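Local coordinates for protein 5-carboxymethyl-2-hydroxymuconate delta-isomerase (Mycobacterium smegmatis, PDB 4PFZ) that probably acts as a metal-binding isomerase or acetylpyruvate hydrolase of the fumarylacetoacetate hydrolase family, at residues K59-G64 with M214-G219; G94-I99 with T248-V253; A105-H110 with S144-Q149; S178-R183 with I241-I246. All coordinates share one frame; numbering follows the deposited sequence.

Interaction 1: K59-G64 with M214-G219; sequences KVIAVG and MTLLPG
The flat group that Lys59 meets is the peptide carbonyl of Thr215: the ammonium approaches in the carbonyl plane and bonds NZ to Thr215 O at 3.1 Å with a C=O...N angle of 155°. A second conformation of Lys59 is also modelled, which makes this bond less certain. The lysine chain runs extended as far as CE, which lies 3.7 Å from Met214 SD, and only the last bond turns (chi4 -49°); the two side chains run antiparallel alongside each other. Beside them, Ile61 CD1 meets Leu216 CD2 at 4.0 Å, and Ile61 CG1 lies 4.1 Å from Met214 SD. The charge of Lys59 has a further, stronger partner in Asp220, whose carboxylate also accepts from Leu217 N, so one acid helps to hold both the lysine and the loop. The contact lies at the subunit interface: Thr215 OG1 bonds to Asp162 of the second subunit, and Met214 packs on Met156 of that subunit. The loop 214-219 leads from helix 203-213 into strand 221-223, which pairs in parallel with strand 60-63; strand 84-87 flanks that strand as its antiparallel neighbour.

Interaction 2: G94-I99 with T248-V253; sequences GPNVPI and TLTNPV
Asn251 spends both N-H groups of its side-chain amide on carbonyls of the facing turn. ND2 lies 2.9 Å from Val97 O, in the carbonyl plane and on a lone pair, with a nearly straight bond (161°). It lies equally close to Gly94 O, but there the bond is more bent (134°) and ND2 stands tilted from the carbonyl plane. Both acceptors sit close to the plane of the amide, as two hydrogens on one nitrogen require, and this fixes the rotation of the group. With CG anti to the carbonyl carbon (chi1 -59°), the amide is directed at the turn. Gly94 O takes a second, weak bond from Val97 N, which closes the type II turn from Gly94 to Val97. Within that turn Asn96 N donates to Thr250 O at 2.7 Å. The turn leads into strand 99-101, which joins strand 247-255 in parallel at the edge of a five-stranded mixed sheet in the domain of the fumarylacetoacetate hydrolase family; the first link of this pairing is Ile99 N to Pro252 O, 2.9 Å. The same Pro252 O also receives a CA-H...O contact from Pro98. Apolar groups fill in around these bonds. Pro95 CG meets Leu249 CD1 at 4.1 Å, the two side chains set roughly perpendicular to each other, and Ile99 CD1 touches Asn251 CB at 3.9 Å and, a little farther on, Val253 CG2. Pro252 CD rests 3.6 Å from Val97 O, while the hydroxyl of Thr250 is paired with that of Ser240.

Interaction 3: A105-H110 with S144-Q149; sequences ADPVHH and SARDQQ
His109 and Ser144 form a hydrogen-bonded antiparallel pair, with His109 N to Ser144 O at 2.7 Å (167° at the hydrogen) and Ser144 N to His109 O at 3.1 Å. Val108 and Ala145 make the next, non-hydrogen-bonded pair, where Val108 CA approaches Ser144 O. Beyond it the segments change character: Pro107 follows a cis peptide, and Ala145 is the N-cap residue of helix 146-152. One backbone bond still crosses there, from Arg146 N to Pro107 O at 3.0 Å. Arg146 and His109 carry most of the side-chain contact. Bent at chi2 and chi3, Arg146 lays CG over the centre of one face of the His109 ring, 3.4 Å from the centroid, in a CH-pi contact. Its guanidinium then turns to stand 78° from the ring plane, with His109 ND1 at its edge. One residue on, Asp147 OD2 accepts from Asp106 N at 3.2 Å, met from above the carboxylate plane, while OD1 is buried without a partner in the model. On the other side of the pairing Ala105 CB, Ala145 CB and Val108 CG2 form a small apolar patch. Ser144 OG is held by Asp142 O and by Lys159. The arrangement is that of a long-connected beta hairpin, strands 108-118 and 134-145 of the fumarylacetoacetate hydrolase family domain, whose second strand passes directly into a helix that bonds back to the segment leading into the first.

Interaction 4: S178-R183 with I241-I246; sequences SDVELR and ITVEGI
An antiparallel ladder in the five-stranded sheet joins Leu182 and Arg183 to Val243 and Thr242, and its strands 181-183 and 241-243 run 177° apart in direction. Arg183 and Thr242 are the hydrogen-bonded pair, bonded both ways: Arg183 N to Thr242 O, and Thr242 N to Arg183 O at 2.8 Å. Leu182 and Val243 form the non-hydrogen-bonded pair beside it, and Glu244 N to Glu181 O, 2.8 Å, carries the pattern on. On the face of Leu182 the packing is tight, because Leu182 CD1 lies 3.5 Å from Val243 CG2 and 3.6 Å from Ile241 CG2. Further along, Val180 CG2 meets Val243 CG1 at 3.9 Å. The opposite face is polar. Thr242 sets CB over the centre of the Arg183 guanidinium, 4.0 Å above its plane, and the two side chains run alongside each other in one direction. At the guanidinium edge Glu181 OE2 takes a weak salt-bridge bond from Arg183 NH1, 3.3 Å, while Arg183 NE is paired with Glu185. The Thr242 hydroxyl is bonded to that of Thr248. Where the strand pairing ends, Glu244 extends its whole side chain, with CG anti to the backbone N (chi1 179°), and OE1 receives Glu181 N at 2.9 Å on its anti lone pair. A side-chain oxygen thus takes the place of a backbone carbonyl at the last rung. That N-H, together with a distant, weak interaction with Arg195, would probably favour the ionised form of an already exposed carboxylate.

In the fold
From the N terminus, the segment 59-64 opens interaction 1 and the turn at 94-99 opens interaction 2. Interaction 3 comes next and closes first, as 144-149 returns to 105-110; it is therefore nested inside both loops still open. The segment 178-183 then opens interaction 4. Interaction 1 closes at 214-219, crossing interactions 2 and 4, before 241-246 closes interaction 4 and 248-253 closes interaction 2 around it. Those last two touch: Leu249 N lies 2.7 Å from Ile241 O, a probable hydrogen bond between neighbouring strands of the five-stranded sheet. Interactions 1 and 3 belong to the other strand system, with centres about 22 Å apart.

Interaction 1: K59-G64 with M214-G219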
loop_
_atom_site.group_PDB
_atom_site.type_symbol
_atom_site.label_atom_id
_atom_site.label_comp_id
_atom_site.label_asym_id
_atom_site.label_seq_id
_atom_site.Cartn_x
_atom_site.Cartn_y
_atom_site.Cartn_z
ATOM N N LYS B 59 3.343 -4.335 2.012
ATOM C CA LYS B 59 1.991 -3.806 2.154
ATOM C C LYS B 59 1.264 -4.446 3.327
ATOM O O LYS B 59 1.621 -5.539 3.786
ATOM C CB LYS B 59 1.173 -3.994 0.865
ATOM C CG LYS B 59 1.066 -5.420 0.335
ATOM C CD LYS B 59 0.262 -5.431 -0.989
ATOM C CE LYS B 59 0.392 -6.749 -1.757
ATOM N NZ LYS B 59 1.805 -7.191 -1.906
ATOM N N VAL B 60 0.247 -3.744 3.798
ATOM C CA VAL B 60 -0.559 -4.212 4.887
ATOM C C VAL B 60 -1.983 -4.200 4.398
ATOM O O VAL B 60 -2.497 -3.138 4.052
ATOM C CB VAL B 60 -0.433 -3.315 6.125
ATOM C CG1 VAL B 60 -1.415 -3.782 7.219
ATOM C CG2 VAL B 60 0.989 -3.315 6.632
ATOM N N ILE B 61 -2.613 -5.374 4.385
ATOM C CA ILE B 61 -4.017 -5.508 4.022
ATOM C C ILE B 61 -4.824 -5.677 5.295
ATOM O O ILE B 61 -4.418 -6.408 6.203
ATOM C CB ILE B 61 -4.270 -6.729 3.100
ATOM C CG1 ILE B 61 -3.563 -6.524 1.770
ATOM C CG2 ILE B 61 -5.754 -6.906 2.818
ATOM C CD1 ILE B 61 -2.136 -7.038 1.739
ATOM N N ALA B 62 -5.961 -5.014 5.374
ATOM C CA ALA B 62 -6.796 -5.204 6.544
ATOM C C ALA B 62 -8.246 -5.415 6.159
ATOM O O ALA B 62 -8.670 -5.035 5.076
ATOM C CB ALA B 62 -6.657 -4.008 7.481
ATOM N N VAL B 63 -9.003 -6.007 7.077
ATOM C CA VAL B 63 -10.436 -6.162 6.923
ATOM C C VAL B 63 -11.098 -5.388 8.064
ATOM O O VAL B 63 -10.493 -5.185 9.106
ATOM C CB VAL B 63 -10.836 -7.672 6.917
ATOM C CG1 VAL B 63 -11.005 -8.213 8.319
ATOM C CG2 VAL B 63 -12.098 -7.904 6.099
ATOM N N GLY B 64 -12.322 -4.923 7.863
ATOM C CA GLY B 64 -13.006 -4.188 8.910
ATOM C C GLY B 64 -13.925 -5.065 9.741
ATOM O O GLY B 64 -13.579 -5.473 10.854
ATOM N N MET B 214 -4.736 -9.797 -5.425
ATOM C CA MET B 214 -3.383 -9.270 -5.577
ATOM C C MET B 214 -2.313 -10.279 -5.171
ATOM O O MET B 214 -2.536 -11.121 -4.306
ATOM C CB MET B 214 -3.223 -7.993 -4.744
ATOM C CG MET B 214 -3.259 -8.244 -3.237
ATOM S SD MET B 214 -3.210 -6.676 -2.344
ATOM C CE MET B 214 -4.866 -6.073 -2.610
ATOM N N THR B 215 -1.150 -10.179 -5.804
ATOM C CA THR B 215 -0.006 -10.996 -5.446
ATOM C C THR B 215 0.436 -10.645 -4.028
ATOM O O THR B 215 0.629 -9.481 -3.707
ATOM C CB THR B 215 1.176 -10.798 -6.449
ATOM O OG1 THR B 215 0.883 -11.467 -7.685
ATOM C CG2 THR B 215 2.469 -11.360 -5.887
ATOM N N LEU B 216 0.558 -11.664 -3.176
ATOM C CA LEU B 216 1.067 -11.460 -1.819
ATOM C C LEU B 216 2.538 -11.857 -1.730
ATOM O O LEU B 216 2.934 -12.901 -2.221
ATOM C CB LEU B 216 0.240 -12.252 -0.803
ATOM C CG LEU B 216 -1.229 -11.853 -0.671
ATOM C CD1 LEU B 216 -1.965 -12.745 0.343
ATOM C CD2 LEU B 216 -1.321 -10.414 -0.241
ATOM N N LEU B 217 3.342 -10.991 -1.117
ATOM C CA LEU B 217 4.790 -11.179 -1.016
ATOM C C LEU B 217 5.189 -11.560 0.387
ATOM O O LEU B 217 4.486 -11.192 1.336
ATOM C CB LEU B 217 5.530 -9.893 -1.392
ATOM C CG LEU B 217 5.918 -9.591 -2.838
ATOM C CD1 LEU B 217 4.735 -9.680 -3.747
ATOM C CD2 LEU B 217 6.531 -8.199 -2.909
ATOM N N PRO B 218 6.325 -12.274 0.531
ATOM C CA PRO B 218 6.862 -12.586 1.859
ATOM C C PRO B 218 6.977 -11.321 2.698
ATOM O O PRO B 218 7.540 -10.330 2.229
ATOM C CB PRO B 218 8.245 -13.173 1.556
ATOM C CG PRO B 218 8.099 -13.762 0.189
ATOM C CD PRO B 218 7.180 -12.824 -0.545
ATOM N N GLY B 219 6.431 -11.346 3.907
ATOM C CA GLY B 219 6.463 -10.165 4.754
ATOM C C GLY B 219 5.147 -9.410 4.776
ATOM O O GLY B 219 4.856 -8.710 5.740
#

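Interaction 2: G94-I99 with T248-V253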
loop_
_atom_site.group_PDB
_atom_site.type_symbol
_atom_site.label_atom_id
_atom_site.label_comp_id
_atom_site.label_asym_id
_atom_site.label_seq_id
_atom_site.Cartn_x
_atom_site.Cartn_y
_atom_site.Cartn_z
ATOM N N GLY B 94 6.818 -0.555 15.834
ATOM C CA GLY B 94 6.931 -1.738 16.677
ATOM C C GLY B 94 6.506 -1.522 18.121
ATOM O O GLY B 94 5.961 -0.470 18.476
ATOM N N PRO B 95 6.759 -2.517 18.977
ATOM C CA PRO B 95 6.364 -2.397 20.380
ATOM C C PRO B 95 6.979 -1.171 21.070
ATOM O O PRO B 95 8.114 -0.781 20.760
ATOM C CB PRO B 95 6.894 -3.694 21.002
ATOM C CG PRO B 95 6.976 -4.655 19.864
ATOM C CD PRO B 95 7.355 -3.830 18.676
ATOM N N ASN B 96 6.201 -0.573 21.969
ATOM C CA ASN B 96 6.658 0.479 22.880
ATOM C C ASN B 96 7.005 1.789 22.186
ATOM O O ASN B 96 7.502 2.721 22.812
ATOM C CB ASN B 96 7.847 -0.023 23.687
ATOM C CG ASN B 96 7.557 -1.361 24.342
ATOM O OD1 ASN B 96 8.211 -2.364 24.060
ATOM N ND2 ASN B 96 6.540 -1.384 25.194
ATOM N N VAL B 97 6.725 1.847 20.893
ATOM C CA VAL B 97 6.865 3.078 20.125
ATOM C C VAL B 97 5.569 3.884 20.259
ATOM O O VAL B 97 4.480 3.315 20.160
ATOM C CB VAL B 97 7.175 2.759 18.645
ATOM C CG1 VAL B 97 7.128 4.012 17.793
ATOM C CG2 VAL B 97 8.526 2.054 18.532
ATOM N N PRO B 98 5.677 5.205 20.512
ATOM C CA PRO B 98 4.472 6.033 20.641
ATOM C C PRO B 98 3.618 6.094 19.371
ATOM O O PRO B 98 4.128 6.307 18.257
ATOM C CB PRO B 98 5.031 7.429 20.974
ATOM C CG PRO B 98 6.404 7.182 21.503
ATOM C CD PRO B 98 6.904 5.993 20.728
ATOM N N ILE B 99 2.320 5.864 19.548
ATOM C CA ILE B 99 1.319 6.222 18.550
ATOM C C ILE B 99 1.149 7.732 18.594
ATOM O O ILE B 99 0.806 8.267 19.638
ATOM C CB ILE B 99 -0.038 5.551 18.833
ATOM C CG1 ILE B 99 0.087 4.027 18.755
ATOM C CG2 ILE B 99 -1.089 6.062 17.860
ATOM C CD1 ILE B 99 -1.087 3.303 19.393
ATOM N N THR B 248 1.852 -9.939 23.986
ATOM C CA THR B 248 1.187 -8.655 24.160
ATOM C C THR B 248 1.919 -7.554 23.400
ATOM O O THR B 248 3.127 -7.429 23.503
ATOM C CB THR B 248 1.097 -8.285 25.662
ATOM O OG1 THR B 248 0.420 -9.329 26.379
ATOM C CG2 THR B 248 0.348 -6.983 25.861
ATOM N N LEU B 249 1.165 -6.783 22.627
ATOM C CA LEU B 249 1.680 -5.621 21.902
ATOM C C LEU B 249 1.262 -4.348 22.630
ATOM O O LEU B 249 0.068 -4.060 22.753
ATOM C CB LEU B 249 1.166 -5.617 20.459
ATOM C CG LEU B 249 1.424 -4.369 19.606
ATOM C CD1 LEU B 249 2.914 -4.125 19.409
ATOM C CD2 LEU B 249 0.727 -4.502 18.275
ATOM N N THR B 250 2.250 -3.595 23.117
ATOM C CA THR B 250 2.002 -2.391 23.916
ATOM C C THR B 250 2.582 -1.129 23.265
ATOM O O THR B 250 3.727 -1.136 22.809
ATOM C CB THR B 250 2.605 -2.553 25.333
ATOM O OG1 THR B 250 1.929 -3.617 26.017
ATOM C CG2 THR B 250 2.465 -1.277 26.143
ATOM N N ASN B 251 1.783 -0.062 23.198
ATOM C CA ASN B 251 2.254 1.230 22.692
ATOM C C ASN B 251 1.725 2.373 23.527
ATOM O O ASN B 251 0.541 2.394 23.869
ATOM C CB ASN B 251 1.836 1.455 21.240
ATOM C CG ASN B 251 2.364 0.394 20.315
ATOM O OD1 ASN B 251 1.704 -0.622 20.101
ATOM N ND2 ASN B 251 3.569 0.611 19.764
ATOM N N PRO B 252 2.603 3.332 23.856
ATOM C CA PRO B 252 2.083 4.542 24.479
ATOM C C PRO B 252 1.450 5.416 23.402
ATOM O O PRO B 252 1.594 5.118 22.216
ATOM C CB PRO B 252 3.327 5.198 25.081
ATOM C CG PRO B 252 4.432 4.769 24.171
ATOM C CD PRO B 252 4.073 3.345 23.759
ATOM N N VAL B 253 0.750 6.463 23.827
ATOM C CA VAL B 253 0.032 7.346 22.914
ATOM C C VAL B 253 0.344 8.798 23.244
ATOM O O VAL B 253 0.305 9.198 24.404
ATOM C CB VAL B 253 -1.496 7.112 23.002
ATOM C CG1 VAL B 253 -2.253 8.032 22.047
ATOM C CG2 VAL B 253 -1.822 5.662 22.701
#

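Interaction 3: A105-H110 with S144-Q149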
loop_
_atom_site.group_PDB
_atom_site.type_symbol
_atom_site.label_atom_id
_atom_site.label_comp_id
_atom_site.label_asym_id
_atom_site.label_seq_id
_atom_site.Cartn_x
_atom_site.Cartn_y
_atom_site.Cartn_z
ATOM N N ALA B 105 -7.297 15.217 14.806
ATOM C CA ALA B 105 -8.045 13.960 14.695
ATOM C C ALA B 105 -8.797 13.596 15.983
ATOM O O ALA B 105 -8.182 13.280 16.998
ATOM C CB ALA B 105 -7.101 12.837 14.292
ATOM N N ASP B 106 -10.129 13.628 15.926
ATOM C CA ASP B 106 -10.984 13.303 17.074
ATOM C C ASP B 106 -12.259 12.590 16.631
ATOM O O ASP B 106 -13.029 13.141 15.850
ATOM C CB ASP B 106 -11.398 14.564 17.851
ATOM C CG ASP B 106 -10.255 15.531 18.082
ATOM O OD1 ASP B 106 -9.193 15.099 18.576
ATOM O OD2 ASP B 106 -10.429 16.736 17.784
ATOM N N PRO B 107 -12.503 11.375 17.137
ATOM C CA PRO B 107 -11.626 10.585 17.998
ATOM C C PRO B 107 -10.741 9.662 17.177
ATOM O O PRO B 107 -11.071 9.368 16.042
ATOM C CB PRO B 107 -12.610 9.773 18.832
ATOM C CG PRO B 107 -13.726 9.505 17.864
ATOM C CD PRO B 107 -13.809 10.720 16.953
ATOM N N VAL B 108 -9.639 9.206 17.755
ATOM C CA VAL B 108 -8.808 8.193 17.125
ATOM C C VAL B 108 -9.021 6.905 17.913
ATOM O O VAL B 108 -8.945 6.913 19.142
ATOM C CB VAL B 108 -7.318 8.615 17.108
ATOM C CG1 VAL B 108 -6.426 7.493 16.601
ATOM C CG2 VAL B 108 -7.123 9.881 16.247
ATOM N N HIS B 109 -9.302 5.806 17.215
ATOM C CA HIS B 109 -9.684 4.556 17.879
ATOM C C HIS B 109 -8.605 3.470 17.818
ATOM O O HIS B 109 -7.906 3.331 16.822
ATOM C CB HIS B 109 -10.975 4.004 17.266
ATOM C CG HIS B 109 -12.221 4.663 17.770
ATOM N ND1 HIS B 109 -13.483 4.180 17.492
ATOM C CD2 HIS B 109 -12.401 5.754 18.552
ATOM C CE1 HIS B 109 -14.387 4.950 18.075
ATOM N NE2 HIS B 109 -13.758 5.911 18.725
ATOM N N HIS B 110 -8.480 2.709 18.906
ATOM C CA HIS B 110 -7.700 1.470 18.894
ATOM C C HIS B 110 -8.513 0.364 18.243
ATOM O O HIS B 110 -9.727 0.323 18.395
ATOM C CB HIS B 110 -7.297 1.047 20.312
ATOM C CG HIS B 110 -8.456 0.850 21.247
ATOM N ND1 HIS B 110 -9.315 -0.226 21.156
ATOM C CD2 HIS B 110 -8.887 1.583 22.301
ATOM C CE1 HIS B 110 -10.237 -0.132 22.094
ATOM N NE2 HIS B 110 -9.998 0.954 22.808
ATOM N N SER B 144 -7.267 4.215 13.966
ATOM C CA SER B 144 -8.215 4.762 13.007
ATOM C C SER B 144 -8.748 6.115 13.448
ATOM O O SER B 144 -9.312 6.235 14.518
ATOM C CB SER B 144 -9.381 3.776 12.810
ATOM O OG SER B 144 -8.921 2.491 12.401
ATOM N N ALA B 145 -8.541 7.151 12.636
ATOM C CA ALA B 145 -9.169 8.443 12.918
ATOM C C ALA B 145 -10.616 8.404 12.435
ATOM O O ALA B 145 -10.872 8.552 11.250
ATOM C CB ALA B 145 -8.401 9.587 12.253
ATOM N N ARG B 146 -11.561 8.182 13.347
ATOM C CA ARG B 146 -12.950 7.908 12.951
ATOM C C ARG B 146 -13.627 9.077 12.233
ATOM O O ARG B 146 -14.487 8.864 11.385
ATOM C CB ARG B 146 -13.802 7.523 14.168
ATOM C CG ARG B 146 -13.312 6.326 14.964
ATOM C CD ARG B 146 -13.050 5.109 14.083
ATOM N NE ARG B 146 -14.183 4.766 13.229
ATOM C CZ ARG B 146 -15.183 3.970 13.597
ATOM N NH1 ARG B 146 -15.211 3.440 14.817
ATOM N NH2 ARG B 146 -16.164 3.710 12.743
ATOM N N ASP B 147 -13.265 10.307 12.584
ATOM C CA ASP B 147 -13.860 11.469 11.930
ATOM C C ASP B 147 -13.497 11.507 10.443
ATOM O O ASP B 147 -14.343 11.794 9.583
ATOM C CB ASP B 147 -13.418 12.770 12.620
ATOM C CG ASP B 147 -11.902 12.845 12.841
ATOM O OD1 ASP B 147 -11.241 11.780 12.897
ATOM O OD2 ASP B 147 -11.375 13.972 12.978
ATOM N N GLN B 148 -12.235 11.213 10.153
ATOM C CA GLN B 148 -11.728 11.217 8.781
ATOM C C GLN B 148 -12.344 10.094 7.965
ATOM O O GLN B 148 -12.569 10.245 6.764
ATOM C CB GLN B 148 -10.202 11.097 8.771
ATOM C CG GLN B 148 -9.536 12.247 9.506
ATOM C CD GLN B 148 -8.028 12.146 9.548
ATOM O OE1 GLN B 148 -7.435 11.204 9.014
ATOM N NE2 GLN B 148 -7.396 13.117 10.206
ATOM N N GLN B 149 -12.601 8.966 8.624
ATOM C CA GLN B 149 -13.296 7.857 7.987
ATOM C C GLN B 149 -14.639 8.332 7.450
ATOM O O GLN B 149 -14.974 8.103 6.292
ATOM C CB GLN B 149 -13.496 6.704 8.974
ATOM C CG GLN B 149 -12.736 5.456 8.614
ATOM C CD GLN B 149 -12.990 4.315 9.586
ATOM O OE1 GLN B 149 -12.639 4.395 10.763
ATOM N NE2 GLN B 149 -13.603 3.249 9.094
#

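Interaction 4: S178-R183 with I241-I246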
loop_
_atom_site.group_PDB
_atom_site.type_symbol
_atom_site.label_atom_id
_atom_site.label_comp_id
_atom_site.label_asym_id
_atom_site.label_seq_id
_atom_site.Cartn_x
_atom_site.Cartn_y
_atom_site.Cartn_z
ATOM N N SER B 178 -6.945 -20.833 15.410
ATOM C CA SER B 178 -8.347 -21.141 15.154
ATOM C C SER B 178 -9.286 -20.674 16.263
ATOM O O SER B 178 -10.444 -20.342 16.008
ATOM C CB SER B 178 -8.524 -22.649 14.956
ATOM O OG SER B 178 -9.877 -22.964 14.724
ATOM N N ASP B 179 -8.794 -20.674 17.496
ATOM C CA ASP B 179 -9.619 -20.307 18.629
ATOM C C ASP B 179 -8.761 -19.770 19.773
ATOM O O ASP B 179 -8.661 -20.380 20.839
ATOM C CB ASP B 179 -10.440 -21.512 19.073
ATOM C CG ASP B 179 -11.411 -21.188 20.185
ATOM O OD1 ASP B 179 -11.676 -19.994 20.435
ATOM O OD2 ASP B 179 -11.912 -22.145 20.806
ATOM N N VAL B 180 -8.140 -18.620 19.533
ATOM C CA VAL B 180 -7.347 -17.945 20.549
ATOM C C VAL B 180 -8.042 -16.659 20.976
ATOM O O VAL B 180 -8.715 -16.008 20.165
ATOM C CB VAL B 180 -5.912 -17.627 20.045
ATOM C CG1 VAL B 180 -5.153 -18.923 19.783
ATOM C CG2 VAL B 180 -5.949 -16.762 18.795
ATOM N N GLU B 181 -7.876 -16.294 22.246
ATOM C CA GLU B 181 -8.455 -15.061 22.760
ATOM C C GLU B 181 -7.664 -13.840 22.310
ATOM O O GLU B 181 -6.433 -13.837 22.346
ATOM C CB GLU B 181 -8.534 -15.075 24.294
ATOM C CG GLU B 181 -9.182 -13.811 24.846
ATOM C CD GLU B 181 -8.949 -13.616 26.327
ATOM O OE1 GLU B 181 -9.718 -14.187 27.115
ATOM O OE2 GLU B 181 -8.009 -12.877 26.697
ATOM N N LEU B 182 -8.400 -12.813 21.893
ATOM C CA LEU B 182 -7.866 -11.501 21.560
ATOM C C LEU B 182 -8.454 -10.477 22.530
ATOM O O LEU B 182 -9.663 -10.470 22.768
ATOM C CB LEU B 182 -8.209 -11.136 20.113
ATOM C CG LEU B 182 -7.952 -9.706 19.632
ATOM C CD1 LEU B 182 -6.498 -9.358 19.802
ATOM C CD2 LEU B 182 -8.353 -9.560 18.167
ATOM N N ARG B 183 -7.613 -9.642 23.127
ATOM C CA ARG B 183 -8.140 -8.613 24.012
ATOM C C ARG B 183 -7.292 -7.353 23.997
ATOM O O ARG B 183 -6.073 -7.402 23.787
ATOM C CB ARG B 183 -8.279 -9.143 25.446
ATOM C CG ARG B 183 -7.004 -9.160 26.262
ATOM C CD ARG B 183 -7.312 -9.503 27.729
ATOM N NE ARG B 183 -6.130 -9.343 28.569
ATOM C CZ ARG B 183 -5.256 -10.314 28.816
ATOM N NH1 ARG B 183 -5.439 -11.523 28.296
ATOM N NH2 ARG B 183 -4.207 -10.082 29.591
ATOM N N ILE B 241 -2.515 -4.872 23.521
ATOM C CA ILE B 241 -3.305 -5.897 22.855
ATOM C C ILE B 241 -2.651 -7.247 23.074
ATOM O O ILE B 241 -1.478 -7.437 22.758
ATOM C CB ILE B 241 -3.440 -5.629 21.343
ATOM C CG1 ILE B 241 -4.045 -4.240 21.107
ATOM C CG2 ILE B 241 -4.291 -6.719 20.688
ATOM C CD1 ILE B 241 -3.686 -3.640 19.771
ATOM N N THR B 242 -3.416 -8.172 23.628
ATOM C CA THR B 242 -2.900 -9.473 23.961
ATOM C C THR B 242 -3.599 -10.537 23.134
ATOM O O THR B 242 -4.827 -10.605 23.073
ATOM C CB THR B 242 -3.070 -9.777 25.467
ATOM O OG1 THR B 242 -2.291 -8.842 26.226
ATOM C CG2 THR B 242 -2.596 -11.183 25.785
ATOM N N VAL B 243 -2.807 -11.373 22.487
ATOM C CA VAL B 243 -3.376 -12.538 21.835
ATOM C C VAL B 243 -2.853 -13.781 22.507
ATOM O O VAL B 243 -1.652 -13.916 22.739
ATOM C CB VAL B 243 -3.048 -12.573 20.338
ATOM C CG1 VAL B 243 -3.632 -13.811 19.678
ATOM C CG2 VAL B 243 -3.585 -11.329 19.676
ATOM N N GLU B 244 -3.779 -14.672 22.841
ATOM C CA GLU B 244 -3.446 -15.941 23.447
ATOM C C GLU B 244 -2.451 -16.711 22.586
ATOM O O GLU B 244 -2.691 -16.932 21.401
ATOM C CB GLU B 244 -4.717 -16.762 23.652
ATOM C CG GLU B 244 -4.492 -18.119 24.268
ATOM C CD GLU B 244 -5.788 -18.878 24.477
ATOM O OE1 GLU B 244 -6.855 -18.362 24.078
ATOM O OE2 GLU B 244 -5.735 -19.994 25.042
ATOM N N GLY B 245 -1.328 -17.093 23.182
ATOM C CA GLY B 245 -0.362 -17.931 22.499
ATOM C C GLY B 245 0.630 -17.138 21.669
ATOM O O GLY B 245 1.518 -17.713 21.038
ATOM N N ILE B 246 0.473 -15.815 21.654
ATOM C CA ILE B 246 1.433 -14.944 20.981
ATOM C C ILE B 246 2.145 -14.091 22.020
ATOM O O ILE B 246 3.348 -14.230 22.252
ATOM C CB ILE B 246 0.767 -13.996 19.937
ATOM C CG1 ILE B 246 0.028 -14.789 18.858
ATOM C CG2 ILE B 246 1.802 -13.075 19.309
ATOM C CD1 ILE B 246 -0.534 -13.908 17.748
#